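PDB 3GUX: putative Zn-dependent exopeptidase from Bacteroides vulgatus ATCC 8482, which probably removes amino-terminal residues from peptides as a zinc-dependent aminopeptidase of family M28, with a phosphorylase/hydrolase-like fold. Local coordinates for residues K50-Y55 and A103-R108; G58-F63 and R85-A90; K97-C102 and D308-E313; Y198-D203 and K227-K232. All coordinates share one frame; numbering follows the deposited sequence. Where two conformers were deposited one is given.

Contact 1: K50-Y55 and A103-R108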
# COMPACT_ATOMS: atom_id res chain seq x y z
N LYS A 50 8.16 4.21 16.76
CA LYS A 50 7.70 3.11 17.59
C LYS A 50 6.22 3.21 17.89
O LYS A 50 5.49 2.22 17.71
CB LYS A 50 8.49 3.07 18.89
CG LYS A 50 8.22 1.83 19.70
CD LYS A 50 9.08 1.81 20.96
CE LYS A 50 8.69 0.67 21.88
NZ LYS A 50 9.53 0.62 23.10
N GLU A 51 5.82 4.39 18.36
CA GLU A 51 4.45 4.72 18.70
C GLU A 51 3.57 4.59 17.46
O GLU A 51 2.55 3.90 17.48
CB GLU A 51 4.36 6.15 19.29
CG GLU A 51 4.94 6.31 20.75
CD GLU A 51 5.18 7.77 21.17
OE1 GLU A 51 4.84 8.71 20.42
OE2 GLU A 51 5.77 7.98 22.26
N CYS A 52 3.97 5.19 16.36
CA CYS A 52 3.14 5.07 15.16
C CYS A 52 2.96 3.58 14.77
O CYS A 52 1.87 3.19 14.45
CB CYS A 52 3.75 5.87 14.04
SG CYS A 52 2.69 5.95 12.57
N GLY A 53 4.01 2.76 14.82
CA GLY A 53 3.88 1.31 14.53
C GLY A 53 2.84 0.60 15.39
O GLY A 53 2.03 -0.23 14.89
N GLU A 54 2.82 0.95 16.67
CA GLU A 54 1.83 0.41 17.59
C GLU A 54 0.43 0.85 17.15
O GLU A 54 -0.50 0.03 17.12
CB GLU A 54 2.12 0.84 19.03
CG GLU A 54 3.44 0.29 19.58
CD GLU A 54 3.85 0.93 20.90
OE1 GLU A 54 2.98 1.52 21.57
OE2 GLU A 54 5.05 0.81 21.29
N TYR A 55 0.28 2.13 16.80
CA TYR A 55 -1.01 2.66 16.32
C TYR A 55 -1.52 1.89 15.10
O TYR A 55 -2.68 1.48 15.08
CB TYR A 55 -0.91 4.17 15.99
CG TYR A 55 -2.10 4.72 15.19
CD1 TYR A 55 -3.32 4.98 15.81
CD2 TYR A 55 -1.99 4.98 13.82
CE1 TYR A 55 -4.41 5.49 15.06
CE2 TYR A 55 -3.03 5.48 13.09
CZ TYR A 55 -4.25 5.72 13.71
OH TYR A 55 -5.27 6.21 12.96
N ALA A 103 2.00 -0.39 1.16
CA ALA A 103 2.48 0.97 1.32
C ALA A 103 3.62 0.92 2.34
O ALA A 103 3.67 -0.02 3.13
CB ALA A 103 1.38 1.87 1.84
N HIS A 104 4.52 1.88 2.30
CA HIS A 104 5.50 2.02 3.36
C HIS A 104 5.07 3.04 4.39
O HIS A 104 4.46 4.01 4.05
CB HIS A 104 6.89 2.32 2.78
CG HIS A 104 7.11 3.75 2.43
ND1 HIS A 104 7.60 4.67 3.32
CD2 HIS A 104 6.94 4.42 1.28
CE1 HIS A 104 7.68 5.85 2.75
NE2 HIS A 104 7.30 5.72 1.50
N TRP A 105 5.42 2.82 5.65
CA TRP A 105 4.94 3.65 6.72
C TRP A 105 5.95 4.53 7.41
O TRP A 105 5.57 5.38 8.18
CB TRP A 105 4.20 2.76 7.75
CG TRP A 105 5.02 1.83 8.63
CD1 TRP A 105 5.36 0.53 8.37
CD2 TRP A 105 5.49 2.10 9.94
NE1 TRP A 105 6.03 -0.00 9.42
CE2 TRP A 105 6.13 0.94 10.41
CE3 TRP A 105 5.49 3.24 10.76
CZ2 TRP A 105 6.72 0.88 11.64
CZ3 TRP A 105 6.08 3.16 12.00
CH2 TRP A 105 6.69 1.99 12.42
N ASP A 106 7.24 4.33 7.17
CA ASP A 106 8.27 5.17 7.76
C ASP A 106 8.38 6.52 7.01
O ASP A 106 7.83 6.68 5.91
CB ASP A 106 9.61 4.43 7.80
CG ASP A 106 10.14 4.03 6.43
OD1 ASP A 106 9.35 3.57 5.59
OD2 ASP A 106 11.34 4.15 6.19
N SER A 107 9.09 7.46 7.63
CA SER A 107 9.36 8.80 7.07
C SER A 107 10.83 8.94 6.90
O SER A 107 11.63 8.31 7.63
CB SER A 107 8.96 9.92 8.04
OG SER A 107 7.65 9.74 8.48
N ARG A 108 11.20 9.85 6.02
CA ARG A 108 12.60 10.05 5.64
C ARG A 108 13.28 10.89 6.73
O ARG A 108 12.63 11.79 7.32
CB ARG A 108 12.71 10.69 4.24
CG ARG A 108 14.10 10.78 3.62
CD ARG A 108 14.01 11.38 2.21
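Trp105 and Gly53 meet where the central sheet of this M28 peptidase fold gives way to loop: the tryptophan follows strand 98-104 and reaches across to helix 47-62. Its CG sits between the backbone N and the carbonyl carbon (chi1 72°), which sends the indole out toward the helix with the six-membered ring leading. CZ3 comes within 3.5 Å of Gly53 N, and CH2 lies 3.6 Å from Gly53 CA. The approach is oblique to the ring. Glycine suits this spot because the helix backbone itself, bare of side chain, can receive the broad aromatic end. One residue earlier, Cys52 points toward the ring and sets CB 4.1 Å from Trp105 CZ3, while its SG stands 5.4 Å from the centroid of the six-membered ring, again obliquely at 64° from the normal. His49 stacks on the indole, and Trp105 NE1 is satisfied by Arg85 O on strand 81-91, so rotation of the buried ring is fixed by a polar tie as well as by packing. Flanking the tryptophan, His104 ND1 donates to Asp106 OD1 at 3.1 Å, meeting that oxygen from above the carboxylate plane.

Contact 2: G58-F63 and R85-A90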
# COMPACT_ATOMS: atom_id res chain seq x y z
N GLY A 58 -2.46 -1.72 15.90
CA GLY A 58 -3.72 -1.65 16.64
C GLY A 58 -4.93 -1.44 15.77
O GLY A 58 -5.99 -2.07 15.95
N GLN A 59 -4.79 -0.53 14.82
CA GLN A 59 -5.89 -0.25 13.91
C GLN A 59 -6.21 -1.44 13.03
O GLN A 59 -7.39 -1.73 12.82
CB GLN A 59 -5.59 0.98 13.06
CG GLN A 59 -5.65 2.27 13.87
CD GLN A 59 -7.05 2.54 14.40
OE1 GLN A 59 -8.04 2.26 13.72
NE2 GLN A 59 -7.14 3.07 15.61
N LEU A 60 -5.19 -2.12 12.48
CA LEU A 60 -5.48 -3.31 11.66
C LEU A 60 -6.18 -4.42 12.51
O LEU A 60 -7.07 -5.13 11.99
CB LEU A 60 -4.24 -3.85 10.93
CG LEU A 60 -3.63 -3.03 9.78
CD1 LEU A 60 -2.35 -3.72 9.33
CD2 LEU A 60 -4.55 -2.83 8.60
N GLU A 61 -5.82 -4.53 13.80
CA GLU A 61 -6.48 -5.46 14.73
C GLU A 61 -7.93 -5.00 14.97
O GLU A 61 -8.88 -5.80 14.86
CB GLU A 61 -5.73 -5.57 16.06
N LYS A 62 -8.10 -3.71 15.31
CA LYS A 62 -9.43 -3.12 15.53
C LYS A 62 -10.34 -3.36 14.31
O LYS A 62 -11.53 -3.62 14.49
CB LYS A 62 -9.33 -1.61 15.84
CG LYS A 62 -10.70 -0.88 16.02
CD LYS A 62 -10.54 0.61 16.30
N PHE A 63 -9.77 -3.29 13.10
CA PHE A 63 -10.55 -3.49 11.87
C PHE A 63 -10.65 -4.95 11.37
O PHE A 63 -10.96 -5.18 10.19
CB PHE A 63 -10.05 -2.57 10.73
CG PHE A 63 -10.12 -1.08 11.03
CD1 PHE A 63 -11.09 -0.53 11.86
CD2 PHE A 63 -9.24 -0.22 10.39
CE1 PHE A 63 -11.12 0.83 12.09
CE2 PHE A 63 -9.29 1.15 10.61
CZ PHE A 63 -10.22 1.66 11.46
N ARG A 85 10.04 -2.92 11.68
CA ARG A 85 8.79 -3.62 11.94
C ARG A 85 7.83 -3.57 10.76
O ARG A 85 7.12 -2.58 10.60
CB ARG A 85 8.11 -3.03 13.16
CG ARG A 85 6.83 -3.77 13.52
CD ARG A 85 6.03 -3.07 14.55
NE ARG A 85 4.84 -3.88 14.83
CZ ARG A 85 3.96 -3.62 15.78
NH1 ARG A 85 4.13 -2.55 16.58
NH2 ARG A 85 2.92 -4.45 15.95
N ASN A 86 7.80 -4.63 9.95
CA ASN A 86 6.81 -4.73 8.87
C ASN A 86 5.50 -5.16 9.53
O ASN A 86 5.50 -6.06 10.35
CB ASN A 86 7.19 -5.78 7.82
CG ASN A 86 8.32 -5.35 6.92
OD1 ASN A 86 8.52 -4.16 6.67
ND2 ASN A 86 9.05 -6.33 6.39
N ILE A 87 4.37 -4.56 9.14
CA ILE A 87 3.05 -4.83 9.76
C ILE A 87 2.09 -5.39 8.71
O ILE A 87 1.91 -4.77 7.68
CB ILE A 87 2.46 -3.54 10.37
CG1 ILE A 87 3.47 -2.89 11.33
CG2 ILE A 87 1.12 -3.82 11.08
CD1 ILE A 87 3.08 -1.55 11.88
N ILE A 88 1.50 -6.56 8.94
CA ILE A 88 0.64 -7.19 7.94
C ILE A 88 -0.74 -7.52 8.52
O ILE A 88 -0.84 -8.06 9.62
CB ILE A 88 1.30 -8.46 7.30
CG1 ILE A 88 2.71 -8.17 6.79
CG2 ILE A 88 0.46 -8.96 6.14
CD1 ILE A 88 3.82 -8.22 7.86
N GLY A 89 -1.79 -7.17 7.77
CA GLY A 89 -3.18 -7.45 8.15
C GLY A 89 -3.84 -8.29 7.05
O GLY A 89 -3.97 -7.83 5.92
N ALA A 90 -4.25 -9.51 7.39
CA ALA A 90 -4.84 -10.46 6.45
C ALA A 90 -6.33 -10.55 6.65
O ALA A 90 -6.78 -10.55 7.79
CB ALA A 90 -4.23 -11.85 6.62
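Leu60 drops one methyl, CD1, onto the strand at Ile87 to Gly89. This methyl lies 3.9 Å from Ile87 CG2 and 3.8 Å from Gly89 N, and it also brushes the carbonyl carbon of Ile88, so a single branch touches a side chain and the peptide backbone beside it. Leucine suits the helix here: with CG anti to the carbonyl carbon (chi1 -69°) and the chain extended beyond, its fork reaches down to the sheet. Gly89 suits the strand, since without a side chain it lets the methyl settle directly against the backbone. Ile87 comes from the strand with CG2 anti to its backbone N, and the two side chains approach at a slant. The contact is van der Waals packing of a methyl on a side chain and on backbone, and the residues in contact are buried.

What places these groups is regular backbone hydrogen bonding, within the helix and between strands. Helix 47-62 keeps its turns to the last, with Phe63 N bonded to Gln59 O at 2.9 Å, while Ile87 and Gly89 are held in the sheet by backbone hydrogen bonds to Phe157 and Ile155. The helix segment 58-62 runs nearly parallel to strand segment 85-90, at 7°, with the axes 8.7 Å apart at closest approach. Leu60 also touches Val67 of strand 66-75, Ile155 and Phe157 of strand 152-158, and Leu138 of helix 131-146.

Contact 3: K97-C102 and D308-E313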
# COMPACT_ATOMS: atom_id res chain seq x y z
N LYS A 97 -6.96 -17.56 -3.14
CA LYS A 97 -7.15 -16.44 -4.08
C LYS A 97 -7.05 -15.11 -3.31
O LYS A 97 -7.93 -14.82 -2.49
CB LYS A 97 -8.52 -16.52 -4.78
CG LYS A 97 -8.79 -17.74 -5.66
CD LYS A 97 -10.09 -17.47 -6.45
CE LYS A 97 -10.54 -18.64 -7.30
NZ LYS A 97 -11.68 -18.23 -8.17
N ARG A 98 -6.01 -14.31 -3.56
CA ARG A 98 -5.80 -13.03 -2.83
C ARG A 98 -5.24 -11.86 -3.64
O ARG A 98 -4.59 -12.06 -4.67
CB ARG A 98 -4.82 -13.23 -1.66
CG ARG A 98 -4.97 -14.51 -0.89
CD ARG A 98 -3.99 -14.63 0.24
NE ARG A 98 -4.26 -13.72 1.35
CZ ARG A 98 -5.26 -13.86 2.22
NH1 ARG A 98 -6.14 -14.86 2.13
NH2 ARG A 98 -5.40 -12.97 3.20
N ILE A 99 -5.50 -10.64 -3.17
CA ILE A 99 -4.91 -9.42 -3.73
C ILE A 99 -4.05 -8.78 -2.64
O ILE A 99 -4.47 -8.68 -1.48
CB ILE A 99 -5.92 -8.39 -4.26
CG1 ILE A 99 -6.86 -9.00 -5.31
CG2 ILE A 99 -5.15 -7.16 -4.83
CD1 ILE A 99 -6.17 -9.63 -6.53
N LEU A 100 -2.83 -8.39 -2.98
CA LEU A 100 -1.95 -7.72 -2.02
C LEU A 100 -2.11 -6.22 -2.16
O LEU A 100 -2.11 -5.72 -3.26
CB LEU A 100 -0.48 -8.07 -2.26
CG LEU A 100 0.57 -7.29 -1.45
CD1 LEU A 100 0.35 -7.39 0.05
CD2 LEU A 100 1.90 -7.82 -1.82
N LEU A 101 -2.25 -5.52 -1.03
CA LEU A 101 -2.29 -4.08 -1.01
C LEU A 101 -1.19 -3.63 -0.07
O LEU A 101 -1.13 -4.11 1.05
CB LEU A 101 -3.63 -3.54 -0.50
CG LEU A 101 -4.90 -3.90 -1.26
CD1 LEU A 101 -6.09 -3.20 -0.62
CD2 LEU A 101 -4.78 -3.52 -2.74
N CYS A 102 -0.34 -2.71 -0.50
CA CYS A 102 0.78 -2.28 0.34
C CYS A 102 1.18 -0.82 0.19
O CYS A 102 0.79 -0.11 -0.76
CB CYS A 102 1.96 -3.20 0.07
SG CYS A 102 2.44 -3.31 -1.65
N ASP A 308 -13.14 -0.58 -6.03
CA ASP A 308 -13.91 -1.10 -7.18
C ASP A 308 -13.08 -2.13 -7.96
O ASP A 308 -13.65 -3.06 -8.50
CB ASP A 308 -14.45 0.02 -8.09
CG ASP A 308 -15.75 0.62 -7.58
OD1 ASP A 308 -16.82 0.12 -7.97
OD2 ASP A 308 -15.72 1.62 -6.84
N VAL A 309 -11.76 -1.96 -8.00
CA VAL A 309 -10.91 -2.93 -8.64
C VAL A 309 -10.95 -4.22 -7.82
O VAL A 309 -11.33 -5.26 -8.37
CB VAL A 309 -9.46 -2.44 -8.83
CG1 VAL A 309 -8.52 -3.61 -9.15
CG2 VAL A 309 -9.40 -1.40 -9.91
N ILE A 310 -10.67 -4.14 -6.52
CA ILE A 310 -10.56 -5.37 -5.72
C ILE A 310 -11.87 -6.07 -5.49
O ILE A 310 -11.87 -7.29 -5.46
CB ILE A 310 -9.79 -5.20 -4.34
CG1 ILE A 310 -10.60 -4.47 -3.28
CG2 ILE A 310 -8.44 -4.52 -4.56
CD1 ILE A 310 -9.79 -4.24 -2.02
N TYR A 311 -12.97 -5.33 -5.35
CA TYR A 311 -14.29 -5.95 -5.18
C TYR A 311 -14.80 -6.68 -6.46
O TYR A 311 -15.70 -7.53 -6.36
CB TYR A 311 -15.33 -4.94 -4.63
CG TYR A 311 -15.25 -4.74 -3.13
CD1 TYR A 311 -14.24 -3.97 -2.56
CD2 TYR A 311 -16.18 -5.30 -2.26
CE1 TYR A 311 -14.15 -3.77 -1.20
CE2 TYR A 311 -16.09 -5.10 -0.87
CZ TYR A 311 -15.08 -4.32 -0.36
OH TYR A 311 -14.93 -4.09 0.99
N ASN A 312 -14.25 -6.32 -7.63
CA ASN A 312 -14.53 -6.98 -8.91
C ASN A 312 -13.78 -8.32 -9.13
O ASN A 312 -14.10 -9.05 -10.08
CB ASN A 312 -14.16 -6.05 -10.08
CG ASN A 312 -15.32 -5.24 -10.60
OD1 ASN A 312 -16.35 -5.04 -9.93
ND2 ASN A 312 -15.16 -4.75 -11.84
N GLU A 313 -12.80 -8.64 -8.28
CA GLU A 313 -11.97 -9.84 -8.46
C GLU A 313 -12.76 -11.10 -8.08
O GLU A 313 -13.35 -11.13 -7.01
CB GLU A 313 -10.71 -9.75 -7.62
CG GLU A 313 -9.75 -8.67 -8.09
CD GLU A 313 -9.12 -8.98 -9.44
OE1 GLU A 313 -8.96 -10.17 -9.77
OE2 GLU A 313 -8.77 -8.02 -10.16
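The C-terminal helix of the chain, 296-311, packs on the strand 98-104 in the interior of the sheet, and aliphatic side chains of Ile99, Leu101 and Ile310 make most of the join. Ile310 serves both strand residues. Its CG2 branch faces Ile99 CG2 at 4.2 Å, and its longer branch meets Leu101 tip to tip, the two CD1 methyls of Ile310 and Leu101 being 4.1 Å apart. To do so, Ile310 puts CG1 between the backbone N and the carbonyl carbon (chi1 74°), the crowded position for a helical residue, and so turns its two branches toward different partners. Isoleucine is well suited to this double duty because it forks at CB.

The helix belongs to one of the layers that cover the central mixed sheet in the phosphorylase/hydrolase-like fold of this M28 peptidase, and Ile99 and Leu101, two residues apart, present their side chains on the same face of the strand. Ile153 of the neighbouring strand 152-158 touches both of them, and on the other side Tyr198 and Ile200 of strand 198-203 lie against Ile99 and Leu101 respectively.

Beyond the helical turns, Glu313 comes back over the strand. Its backbone N bonds to Ile310 O at 3.3 Å. The side chain bends at CB-CG (chi2 -69°) and crosses Ile99 at about a right angle, so that its aliphatic CG rests 4.0 Å from both Ile99 CG1 and CD1. Its buried carboxylate is matched by partners at both oxygens: OE1 forms a salt bridge with Arg197, and OE2 meets Lys228 NZ and the Tyr198 hydroxyl.

Contact 4: Y198-D203 and K227-K232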
# COMPACT_ATOMS: atom_id res chain seq x y z
N TYR A 198 -2.08 -10.48 -7.68
CA TYR A 198 -1.23 -9.34 -8.00
C TYR A 198 -1.26 -8.46 -6.79
O TYR A 198 -1.99 -8.76 -5.85
CB TYR A 198 -1.71 -8.59 -9.25
CG TYR A 198 -3.11 -8.02 -9.14
CD1 TYR A 198 -3.34 -6.76 -8.62
CD2 TYR A 198 -4.20 -8.75 -9.59
CE1 TYR A 198 -4.64 -6.25 -8.54
CE2 TYR A 198 -5.50 -8.26 -9.52
CZ TYR A 198 -5.70 -7.02 -8.99
OH TYR A 198 -6.98 -6.56 -8.94
N GLY A 199 -0.45 -7.42 -6.81
CA GLY A 199 -0.35 -6.46 -5.72
C GLY A 199 -0.54 -5.02 -6.18
O GLY A 199 -0.30 -4.71 -7.34
N ILE A 200 -1.02 -4.17 -5.27
CA ILE A 200 -1.16 -2.74 -5.54
C ILE A 200 -0.39 -2.01 -4.45
O ILE A 200 -0.69 -2.19 -3.29
CB ILE A 200 -2.61 -2.22 -5.56
CG1 ILE A 200 -3.47 -2.99 -6.55
CG2 ILE A 200 -2.61 -0.73 -5.91
CD1 ILE A 200 -4.93 -2.53 -6.62
N LEU A 201 0.60 -1.22 -4.84
CA LEU A 201 1.35 -0.40 -3.93
C LEU A 201 0.84 1.02 -4.05
O LEU A 201 0.73 1.54 -5.17
CB LEU A 201 2.85 -0.46 -4.26
CG LEU A 201 3.78 0.48 -3.49
CD1 LEU A 201 3.83 0.21 -1.97
CD2 LEU A 201 5.20 0.41 -4.10
N LEU A 202 0.58 1.65 -2.91
CA LEU A 202 0.16 3.07 -2.84
C LEU A 202 1.33 3.86 -2.26
O LEU A 202 1.75 3.56 -1.14
CB LEU A 202 -1.08 3.28 -1.99
CG LEU A 202 -2.32 2.47 -2.33
CD1 LEU A 202 -3.46 2.99 -1.47
CD2 LEU A 202 -2.64 2.53 -3.84
N ASP A 203 1.86 4.82 -3.02
CA ASP A 203 2.98 5.67 -2.57
C ASP A 203 2.73 7.13 -3.00
O ASP A 203 2.78 7.45 -4.19
CB ASP A 203 4.28 5.14 -3.14
CG ASP A 203 5.52 5.75 -2.53
OD1 ASP A 203 5.39 6.67 -1.71
OD2 ASP A 203 6.65 5.29 -2.87
N LYS A 227 -3.33 -1.60 -16.31
CA LYS A 227 -4.32 -1.11 -17.26
C LYS A 227 -5.74 -1.29 -16.72
O LYS A 227 -6.63 -0.47 -17.00
CB LYS A 227 -4.15 -1.81 -18.63
N LYS A 228 -5.95 -2.37 -15.95
CA LYS A 228 -7.23 -2.69 -15.33
C LYS A 228 -7.63 -1.64 -14.32
O LYS A 228 -8.77 -1.18 -14.28
CB LYS A 228 -7.12 -4.05 -14.62
CG LYS A 228 -8.41 -4.60 -14.04
CD LYS A 228 -8.16 -5.70 -13.01
CE LYS A 228 -7.42 -6.88 -13.59
NZ LYS A 228 -7.31 -7.98 -12.58
N ILE A 229 -6.68 -1.28 -13.47
CA ILE A 229 -6.85 -0.29 -12.44
C ILE A 229 -7.12 1.09 -13.05
O ILE A 229 -8.04 1.80 -12.63
CB ILE A 229 -5.59 -0.28 -11.49
CG1 ILE A 229 -5.50 -1.59 -10.69
CG2 ILE A 229 -5.63 0.93 -10.57
CD1 ILE A 229 -4.09 -1.90 -10.02
N TRP A 230 -6.36 1.46 -14.08
CA TRP A 230 -6.55 2.76 -14.73
C TRP A 230 -7.88 2.79 -15.47
O TRP A 230 -8.53 3.83 -15.50
CB TRP A 230 -5.39 3.10 -15.67
CG TRP A 230 -4.26 3.89 -15.07
CD1 TRP A 230 -3.79 5.10 -15.51
CD2 TRP A 230 -3.45 3.55 -13.92
NE1 TRP A 230 -2.74 5.51 -14.74
CE2 TRP A 230 -2.51 4.58 -13.76
CE3 TRP A 230 -3.44 2.47 -13.03
CZ2 TRP A 230 -1.58 4.59 -12.72
CZ3 TRP A 230 -2.50 2.47 -12.01
CH2 TRP A 230 -1.58 3.52 -11.87
N LYS A 231 -8.29 1.65 -16.02
CA LYS A 231 -9.59 1.46 -16.66
C LYS A 231 -10.71 1.77 -15.70
O LYS A 231 -11.62 2.53 -16.01
CB LYS A 231 -9.77 0.01 -17.19
CG LYS A 231 -11.05 -0.28 -17.95
CD LYS A 231 -11.13 -1.78 -18.41
CE LYS A 231 -12.54 -2.09 -18.98
NZ LYS A 231 -12.76 -3.55 -19.10
N LYS A 232 -10.64 1.19 -14.50
CA LYS A 232 -11.69 1.39 -13.51
C LYS A 232 -11.78 2.83 -13.06
O LYS A 232 -12.88 3.36 -12.90
CB LYS A 232 -11.48 0.47 -12.30
CG LYS A 232 -12.60 0.56 -11.23
CD LYS A 232 -13.96 0.13 -11.70
CE LYS A 232 -14.07 -1.36 -11.93
NZ LYS A 232 -15.50 -1.66 -12.28
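Tyr198 and Lys228 are brought together by the first torsion of the tyrosine and the bend late in the lysine chain. The tyrosine CG stands between its backbone N and carbonyl carbon (chi1 60°), swinging the ring out from the strand. The lysine leaves the helix extended and then bends at chi3 (-60°), which brings its ammonium nitrogen back to the ring. Lys228 NZ lies 3.6 Å from Tyr198 CE2 and 3.9 Å from Tyr198 OH, approaching obliquely, and the two side chains cross at a slant.

The charge finds its partner close by. Lys228 NZ forms a salt bridge with Glu313 OE2, and the same oxygen is hydrogen-bonded to Tyr198 OH, so one carboxylate oxygen gathers both polar ends. The nearby ammonium and the hydroxyl's hydrogen bond would favour the ionised carboxylate of Glu313. A tyrosine suits the place since its ring is buried in apolar company while its hydroxyl reaches the carboxylate; Lys228 is partly exposed, and its long chain can reach inward to the same group.

Ile200 and Ile229 reach toward each other tip to tip, CD1 of Ile200 being 3.6 Å from CD1 of Ile229. The two extended chains span the 9.3 Å between the CA atoms of Ile200 and Ile229. Ile200 CG1 also lies at the Tyr198 ring edge, in its plane. Val309 of helix 296-311 touches both Tyr198 and Ile229. Such aliphatic packing of a helix, here 223-236, against a strand of a mixed sheet is characteristic of layered alpha/beta folds.

All four contacts attach to the one mixed sheet. Contacts 1 and 2 share helix 47-62, and their centres lie about 12 Å apart; contacts 3 and 4 are about 9 Å apart, centre to centre, at the neighbouring strands 98-104 and 198-203. Contact 1 is about 23 Å from both contacts 3 and 4, centre to centre, on the other side of the chain's centre. Strand 98-104 joins the groups, contributing to contact 3 and leading at its end into the loop that makes contact 1. Along the chain, contact 2 falls within the span of contact 1 and contact 4 within that of contact 3, whose span crosses that of contact 1. Helices from near both chain ends are thereby drawn onto a common sheet.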